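Local coordinates for FAD:protein FMN transferase (PDB 6NXI) that probably transfers the FMN moiety of FAD onto a threonine hydroxyl of a target flavoprotein, using magnesium, at residues A[291-295]-A[307-312]; A[175-179]-A[196-200]. All coordinates share one frame; numbering follows the deposited sequence.

Interaction 1: residues A[291-295]-A[307-312]; sequences QIPVL and YASSSF
Leu295 lays its CB over one face of the Phe312 ring, a CH-pi contact with the carbon 3.9 Å from the ring centroid and displaced toward the rim that carries CZ. Phe312 brings its ring back along 293-295 because CG stands anti to the backbone N (chi1 -164°). Pro293 C lies at the ring's edge, 3.8 Å from Phe312 CD1, and Pro293 CB adds an apolar contact with the same carbon. Beyond the ring, Leu295 CD1 reaches the methyl of Ala308; these two residues form an antiparallel, non-hydrogen-bonded pair, and their side chains share a face of the sheet.

Next to this pair, just past strand 304-308, Ser309 N donates to Val294 O (2.9 Å). The Ser309 hydroxyl then takes over where strand pairing ends. With OG placed between backbone N and carbonyl carbon (chi1 67°), it donates to Ile292 O at 2.7 Å, in the carbonyl plane on a lone pair, and accepts from Val294 N at 3.0 Å. One side-chain oxygen thus serves two backbone groups flanking Pro293, whose nitrogen has no hydrogen to offer. Farther out, Ser311 OG lies against the Ile292-Pro293 peptide, and a water accepts from Ser311 N and donates weakly to Ile292 O.

The turn after 304-308 is pinned by Phe312 N to Ser309 O and by Glu288 of helix 280-289, which accepts from Ser310 N. Val294 points away from the partner segment and packs on Leu275 of helix 265-278 and Ala287 of helix 280-289, whereas Leu295 and Phe312 pack on Ile201 of strand 199-203. Strand 255-262 pairs with the other edge of 294-299.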
ATOM      1  N   GLN A 291      -9.753   2.203  16.407  1.00 30.68           N
ATOM      2  CA  GLN A 291      -8.823   3.312  16.729  1.00 32.11           C
ATOM      3  C   GLN A 291      -7.848   3.517  15.566  1.00 28.88           C
ATOM      4  O   GLN A 291      -6.681   3.780  15.821  1.00 28.01           O
ATOM      5  CB  GLN A 291      -7.994   3.039  17.995  1.00 33.29           C
ATOM      6  CG  GLN A 291      -8.829   2.623  19.184  1.00 37.30           C
ATOM      7  CD  GLN A 291      -9.545   3.825  19.738  1.00 40.58           C
ATOM      8  OE1 GLN A 291     -10.495   4.317  19.137  1.00 45.84           O
ATOM      9  NE2 GLN A 291      -9.096   4.297  20.893  1.00 38.03           N
ATOM     10  N   ILE A 292      -8.326   3.460  14.324  1.00 26.76           N
ATOM     11  CA  ILE A 292      -7.501   3.746  13.124  1.00 26.16           C
ATOM     12  C   ILE A 292      -7.724   5.196  12.728  1.00 25.06           C
ATOM     13  O   ILE A 292      -8.878   5.559  12.465  1.00 26.71           O
ATOM     14  CB  ILE A 292      -7.850   2.798  11.967  1.00 25.30           C
ATOM     15  CG1 ILE A 292      -7.869   1.333  12.383  1.00 25.81           C
ATOM     16  CG2 ILE A 292      -6.885   3.022  10.824  1.00 26.72           C
ATOM     17  CD1 ILE A 292      -8.386   0.427  11.299  1.00 26.02           C
ATOM     18  N   PRO A 293      -6.681   6.042  12.690  1.00 25.61           N
ATOM     19  CA  PRO A 293      -6.796   7.393  12.152  1.00 24.89           C
ATOM     20  C   PRO A 293      -6.988   7.321  10.629  1.00 25.29           C
ATOM     21  O   PRO A 293      -6.085   6.886   9.895  1.00 23.84           O
ATOM     22  CB  PRO A 293      -5.511   8.098  12.556  1.00 26.84           C
ATOM     23  CG  PRO A 293      -4.884   7.209  13.583  1.00 26.02           C
ATOM     24  CD  PRO A 293      -5.341   5.815  13.265  1.00 25.71           C
ATOM     25  N   VAL A 294      -8.161   7.753  10.159  1.00 26.07           N
ATOM     26  CA  VAL A 294      -8.473   7.698   8.713  1.00 25.95           C
ATOM     27  C   VAL A 294      -9.172   8.987   8.298  1.00 28.00           C
ATOM     28  O   VAL A 294     -10.059   9.470   9.053  1.00 27.72           O
ATOM     29  CB  VAL A 294      -9.361   6.499   8.363  1.00 28.08           C
ATOM     30  CG1 VAL A 294      -9.553   6.385   6.862  1.00 28.10           C
ATOM     31  CG2 VAL A 294      -8.789   5.223   8.943  1.00 28.91           C
ATOM     32  N   LEU A 295      -8.843   9.443   7.092  1.00 27.12           N
ATOM     33  CA  LEU A 295      -9.587  10.507   6.392  1.00 27.91           C
ATOM     34  C   LEU A 295     -10.023   9.945   5.048  1.00 28.18           C
ATOM     35  O   LEU A 295      -9.188   9.591   4.203  1.00 26.27           O
ATOM     36  CB  LEU A 295      -8.715  11.751   6.232  1.00 29.03           C
ATOM     37  CG  LEU A 295      -9.428  12.934   5.581  1.00 31.55           C
ATOM     38  CD1 LEU A 295     -10.483  13.485   6.512  1.00 33.11           C
ATOM     39  CD2 LEU A 295      -8.420  14.004   5.202  1.00 32.72           C
ATOM     40  N   TYR A 307     -14.758  12.523   5.706  1.00 33.00           N
ATOM     41  CA  TYR A 307     -15.090  11.815   6.948  1.00 33.39           C
ATOM     42  C   TYR A 307     -13.767  11.517   7.636  1.00 32.43           C
ATOM     43  O   TYR A 307     -12.929  10.850   6.975  1.00 32.46           O
ATOM     44  CB  TYR A 307     -15.807  10.505   6.667  1.00 34.79           C
ATOM     45  CG  TYR A 307     -17.156  10.629   6.017  1.00 37.01           C
ATOM     46  CD1 TYR A 307     -18.319  10.795   6.751  1.00 39.74           C
ATOM     47  CD2 TYR A 307     -17.252  10.528   4.648  1.00 37.18           C
ATOM     48  CE1 TYR A 307     -19.552  10.869   6.121  1.00 39.36           C
ATOM     49  CE2 TYR A 307     -18.471  10.572   4.006  1.00 39.16           C
ATOM     50  CZ  TYR A 307     -19.620  10.756   4.741  1.00 39.80           C
ATOM     51  OH  TYR A 307     -20.782  10.824   4.031  1.00 40.75           O
ATOM     52  N   ALA A 308     -13.580  12.040   8.837  1.00 31.58           N
ATOM     53  CA  ALA A 308     -12.399  11.757   9.680  1.00 31.89           C
ATOM     54  C   ALA A 308     -12.854  10.863  10.836  1.00 32.36           C
ATOM     55  O   ALA A 308     -13.884  11.169  11.464  1.00 32.21           O
ATOM     56  CB  ALA A 308     -11.778  13.026  10.175  1.00 34.21           C
ATOM     57  N   SER A 309     -12.107   9.796  11.108  1.00 29.35           N
ATOM     58  CA  SER A 309     -12.369   8.945  12.285  1.00 29.59           C
ATOM     59  C   SER A 309     -12.049   9.746  13.557  1.00 30.00           C
ATOM     60  O   SER A 309     -11.286  10.723  13.475  1.00 31.39           O
ATOM     61  CB  SER A 309     -11.594   7.674  12.206  1.00 27.98           C
ATOM     62  OG  SER A 309     -10.201   7.898  12.311  1.00 26.99           O
ATOM     63  N   SER A 310     -12.537   9.287  14.705  1.00 31.81           N
ATOM     64  CA  SER A 310     -12.279   9.920  16.025  1.00 33.28           C
ATOM     65  C   SER A 310     -10.778  10.021  16.273  1.00 33.64           C
ATOM     66  O   SER A 310     -10.352  10.982  16.912  1.00 34.62           O
ATOM     67  CB  SER A 310     -12.958   9.148  17.113  1.00 34.82           C
ATOM     68  OG  SER A 310     -14.355   9.298  16.980  1.00 36.05           O
ATOM     69  N   SER A 311     -10.004   9.040  15.834  1.00 33.51           N
ATOM     70  CA  SER A 311      -8.555   9.027  16.131  1.00 34.12           C
ATOM     71  C   SER A 311      -7.773   9.886  15.125  1.00 34.69           C
ATOM     72  O   SER A 311      -6.580  10.126  15.381  1.00 34.96           O
ATOM     73  CB  SER A 311      -8.063   7.619  16.245  1.00 33.24           C
ATOM     74  OG  SER A 311      -8.228   6.969  15.009  1.00 33.55           O
ATOM     75  N   PHE A 312      -8.394  10.354  14.032  1.00 35.82           N
ATOM     76  CA  PHE A 312      -7.787  11.276  13.034  1.00 37.42           C
ATOM     77  C   PHE A 312      -8.050  12.751  13.363  1.00 43.65           C
ATOM     78  O   PHE A 312      -7.290  13.617  12.889  1.00 42.80           O
ATOM     79  CB  PHE A 312      -8.351  11.067  11.626  1.00 37.18           C
ATOM     80  CG  PHE A 312      -7.507  11.701  10.545  1.00 39.26           C
ATOM     81  CD1 PHE A 312      -6.492  10.995   9.919  1.00 39.11           C
ATOM     82  CD2 PHE A 312      -7.721  13.016  10.156  1.00 41.47           C
ATOM     83  CE1 PHE A 312      -5.704  11.596   8.939  1.00 40.30           C
ATOM     84  CE2 PHE A 312      -6.935  13.609   9.176  1.00 40.45           C
ATOM     85  CZ  PHE A 312      -5.923  12.908   8.579  1.00 38.76           C
TER
HETATM   86  O   HOH W   1     -10.882   6.017  15.196  1.00 35.22           O

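Interaction 2: residues A[175-179]-A[196-200]; sequences ENYMV and PWRIA
Trp197 lays its indole against the backbone of 176-178, with Tyr177 C 3.4 Å above the ring plane and Met178 N farther along the same face. The side chain leaves its loop with CG anti to the carbonyl carbon (chi1 -64°), and chi2 of 91° turns the ring broadside to the Tyr177-Met178 peptide. Asn176 C lies at the indole's edge, 3.9 Å from Trp197 CZ2.

Met178 lies over the CD2-CE3 side of the Trp197 six-membered ring, its CB 4.2 Å from the centroid in a CH-pi contact. From there the chain runs extended through chi1 and chi2, then bends at chi3 (-66°), which brings CE back to within 4.0 Å of Trp197 CE3. CB and CE therefore both touch the same ring carbon, while Arg198 O approaches the methyl more loosely.

The indole nitrogen is 3.3 Å from Tyr177 O, but the angle is too poor for a hydrogen bond: the carbonyl oxygen lies over the ring face, and the N-H points instead to Lys188 O on the adjoining strand. That bond satisfies the nitrogen and, with the packing on 176-178, helps to fix the rotation of the ring. Tyr177 turns its side chain away from the tryptophan to pack on helix 157-171, where its hydroxyl bonds to Gln170.

Strand 177-181 lies inside the large antiparallel sheet of this ApbE-family protein, between 17-24 and 184-188. Its two faces are divided accordingly: Tyr177 and Val179 meet the helix, whereas Met178 receives the tryptophan from the loop leading into the two-stranded sheet 199-203/211-215, an aromatic cover over the opposite face.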
ATOM      1  N   GLU A 175      17.627   9.602  13.562  1.00 26.82           N
ATOM      2  CA  GLU A 175      16.361   9.691  14.321  1.00 28.82           C
ATOM      3  C   GLU A 175      15.477  10.781  13.718  1.00 26.23           C
ATOM      4  O   GLU A 175      14.370  10.922  14.215  1.00 26.15           O
ATOM      5  CB  GLU A 175      16.650   9.835  15.807  1.00 33.27           C
ATOM      6  CG  GLU A 175      17.461   8.645  16.371  1.00 34.13           C
ATOM      7  CD  GLU A 175      16.973   7.194  16.173  1.00 36.98           C
ATOM      8  OE1 GLU A 175      15.765   6.960  16.106  1.00 37.36           O
ATOM      9  OE2 GLU A 175      17.818   6.244  16.121  1.00 38.73           O
ATOM     10  N   ASN A 176      15.924  11.459  12.656  1.00 24.26           N
ATOM     11  CA  ASN A 176      15.105  12.493  11.976  1.00 22.50           C
ATOM     12  C   ASN A 176      15.049  12.153  10.486  1.00 21.09           C
ATOM     13  O   ASN A 176      16.023  12.368   9.751  1.00 21.09           O
ATOM     14  CB  ASN A 176      15.656  13.886  12.206  1.00 23.32           C
ATOM     15  CG  ASN A 176      15.824  14.170  13.675  1.00 25.00           C
ATOM     16  OD1 ASN A 176      14.867  14.524  14.346  1.00 25.48           O
ATOM     17  ND2 ASN A 176      17.036  13.994  14.194  1.00 26.86           N
ATOM     18  N   TYR A 177      13.918  11.647  10.011  1.00 21.02           N
ATOM     19  CA  TYR A 177      13.847  11.226   8.598  1.00 19.90           C
ATOM     20  C   TYR A 177      12.411  11.265   8.087  1.00 19.66           C
ATOM     21  O   TYR A 177      11.443  11.120   8.858  1.00 20.17           O
ATOM     22  CB  TYR A 177      14.410   9.817   8.404  1.00 20.42           C
ATOM     23  CG  TYR A 177      13.743   8.704   9.191  1.00 19.27           C
ATOM     24  CD1 TYR A 177      12.533   8.172   8.794  1.00 20.61           C
ATOM     25  CD2 TYR A 177      14.315   8.175  10.337  1.00 19.61           C
ATOM     26  CE1 TYR A 177      11.879   7.198   9.527  1.00 20.18           C
ATOM     27  CE2 TYR A 177      13.699   7.154  11.049  1.00 20.41           C
ATOM     28  CZ  TYR A 177      12.453   6.697  10.662  1.00 21.42           C
ATOM     29  OH  TYR A 177      11.777   5.709  11.331  1.00 23.10           O
ATOM     30  N   MET A 178      12.366  11.240   6.770  1.00 19.38           N
ATOM     31  CA  MET A 178      11.126  10.976   5.979  1.00 21.17           C
ATOM     32  C   MET A 178      11.500   9.937   4.945  1.00 20.86           C
ATOM     33  O   MET A 178      12.454  10.183   4.186  1.00 21.58           O
ATOM     34  CB  MET A 178      10.597  12.202   5.252  1.00 23.80           C
ATOM     35  CG  MET A 178       9.530  11.817   4.228  1.00 25.13           C
ATOM     36  SD  MET A 178       9.100  13.209   3.171  1.00 34.29           S
ATOM     37  CE  MET A 178       8.368  14.245   4.427  1.00 33.21           C
ATOM     38  N   VAL A 179      10.851   8.761   4.969  1.00 19.01           N
ATOM     39  CA  VAL A 179      11.016   7.725   3.934  1.00 18.43           C
ATOM     40  C   VAL A 179       9.748   7.731   3.084  1.00 17.36           C
ATOM     41  O   VAL A 179       8.681   7.569   3.689  1.00 19.37           O
ATOM     42  CB  VAL A 179      11.222   6.356   4.580  1.00 18.50           C
ATOM     43  CG1 VAL A 179      11.251   5.279   3.542  1.00 18.88           C
ATOM     44  CG2 VAL A 179      12.486   6.364   5.451  1.00 20.13           C
ATOM     45  N   PRO A 196       8.186  19.064  13.212  1.00 27.50           N
ATOM     46  CA  PRO A 196       7.768  17.775  12.703  1.00 26.22           C
ATOM     47  C   PRO A 196       7.514  17.868  11.194  1.00 26.01           C
ATOM     48  O   PRO A 196       7.018  18.890  10.707  1.00 25.84           O
ATOM     49  CB  PRO A 196       6.489  17.480  13.473  1.00 27.39           C
ATOM     50  CG  PRO A 196       6.648  18.303  14.764  1.00 29.21           C
ATOM     51  CD  PRO A 196       7.327  19.569  14.303  1.00 29.22           C
ATOM     52  N   TRP A 197       7.852  16.790  10.485  1.00 22.69           N
ATOM     53  CA  TRP A 197       7.825  16.764   8.999  1.00 22.15           C
ATOM     54  C   TRP A 197       6.410  17.084   8.523  1.00 23.45           C
ATOM     55  O   TRP A 197       5.457  16.547   9.135  1.00 24.11           O
ATOM     56  CB  TRP A 197       8.238  15.363   8.496  1.00 20.83           C
ATOM     57  CG  TRP A 197       9.651  14.973   8.834  1.00 21.75           C
ATOM     58  CD1 TRP A 197      10.062  14.307   9.957  1.00 22.24           C
ATOM     59  CD2 TRP A 197      10.832  15.257   8.087  1.00 21.57           C
ATOM     60  NE1 TRP A 197      11.421  14.218   9.981  1.00 22.21           N
ATOM     61  CE2 TRP A 197      11.928  14.763   8.841  1.00 21.16           C
ATOM     62  CE3 TRP A 197      11.098  15.857   6.857  1.00 22.02           C
ATOM     63  CZ2 TRP A 197      13.234  14.818   8.371  1.00 21.54           C
ATOM     64  CZ3 TRP A 197      12.399  15.928   6.390  1.00 22.09           C
ATOM     65  CH2 TRP A 197      13.461  15.421   7.153  1.00 22.04           C
ATOM     66  N   ARG A 198       6.301  17.765   7.390  1.00 24.14           N
ATOM     67  CA  ARG A 198       5.017  18.302   6.865  1.00 25.34           C
ATOM     68  C   ARG A 198       4.606  17.480   5.649  1.00 24.82           C
ATOM     69  O   ARG A 198       5.402  17.253   4.710  1.00 24.21           O
ATOM     70  CB  ARG A 198       5.172  19.807   6.567  1.00 29.16           C
ATOM     71  CG  ARG A 198       5.492  20.621   7.813  1.00 34.30           C
ATOM     72  CD  ARG A 198       5.899  22.073   7.602  1.00 41.52           C
ATOM     73  NE  ARG A 198       4.677  22.877   7.481  1.00 46.90           N
ATOM     74  CZ  ARG A 198       4.333  23.677   6.463  1.00 52.99           C
ATOM     75  NH1 ARG A 198       5.118  23.871   5.410  1.00 54.32           N
ATOM     76  NH2 ARG A 198       3.174  24.316   6.520  1.00 54.98           N
ATOM     77  N   ILE A 199       3.387  16.906   5.672  1.00 24.20           N
ATOM     78  CA  ILE A 199       2.908  16.204   4.460  1.00 24.49           C
ATOM     79  C   ILE A 199       1.641  16.943   4.034  1.00 25.17           C
ATOM     80  O   ILE A 199       1.021  17.617   4.842  1.00 26.64           O
ATOM     81  CB  ILE A 199       2.663  14.699   4.717  1.00 26.65           C
ATOM     82  CG1 ILE A 199       1.457  14.545   5.629  1.00 28.33           C
ATOM     83  CG2 ILE A 199       3.929  14.013   5.285  1.00 27.69           C
ATOM     84  CD1 ILE A 199       0.947  13.143   5.708  1.00 30.18           C
ATOM     85  N   ALA A 200       1.264  16.816   2.787  1.00 26.24           N
ATOM     86  CA  ALA A 200       0.027  17.442   2.269  1.00 28.13           C
ATOM     87  C   ALA A 200      -1.021  16.380   1.985  1.00 27.73           C
ATOM     88  O   ALA A 200      -0.705  15.335   1.398  1.00 27.73           O
ATOM     89  CB  ALA A 200       0.370  18.258   1.050  1.00 28.43           C
TER

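Overall arrangement
Strands 7-14 and 17-24 begin the large antiparallel sheet, and the chain returns to it at 177-181 after helix 157-171. Interaction 2 then closes a loop of 16 residues around strand 184-188, holding the approach to the small sheet 199-203/211-215 against the large one. Strands 220-225 and 255-262 follow, then helices 265-278 and 280-289. Interaction 1 closes an 11-residue loop at the open end of the final hairpin, 294-299 with 304-308, which finishes the large sheet. The two loops run in series, neither nesting nor crossing. Their centres are about 20 Å apart, and strand 199-203, entered through interaction 2, packs on Leu295 and Phe312 of interaction 1.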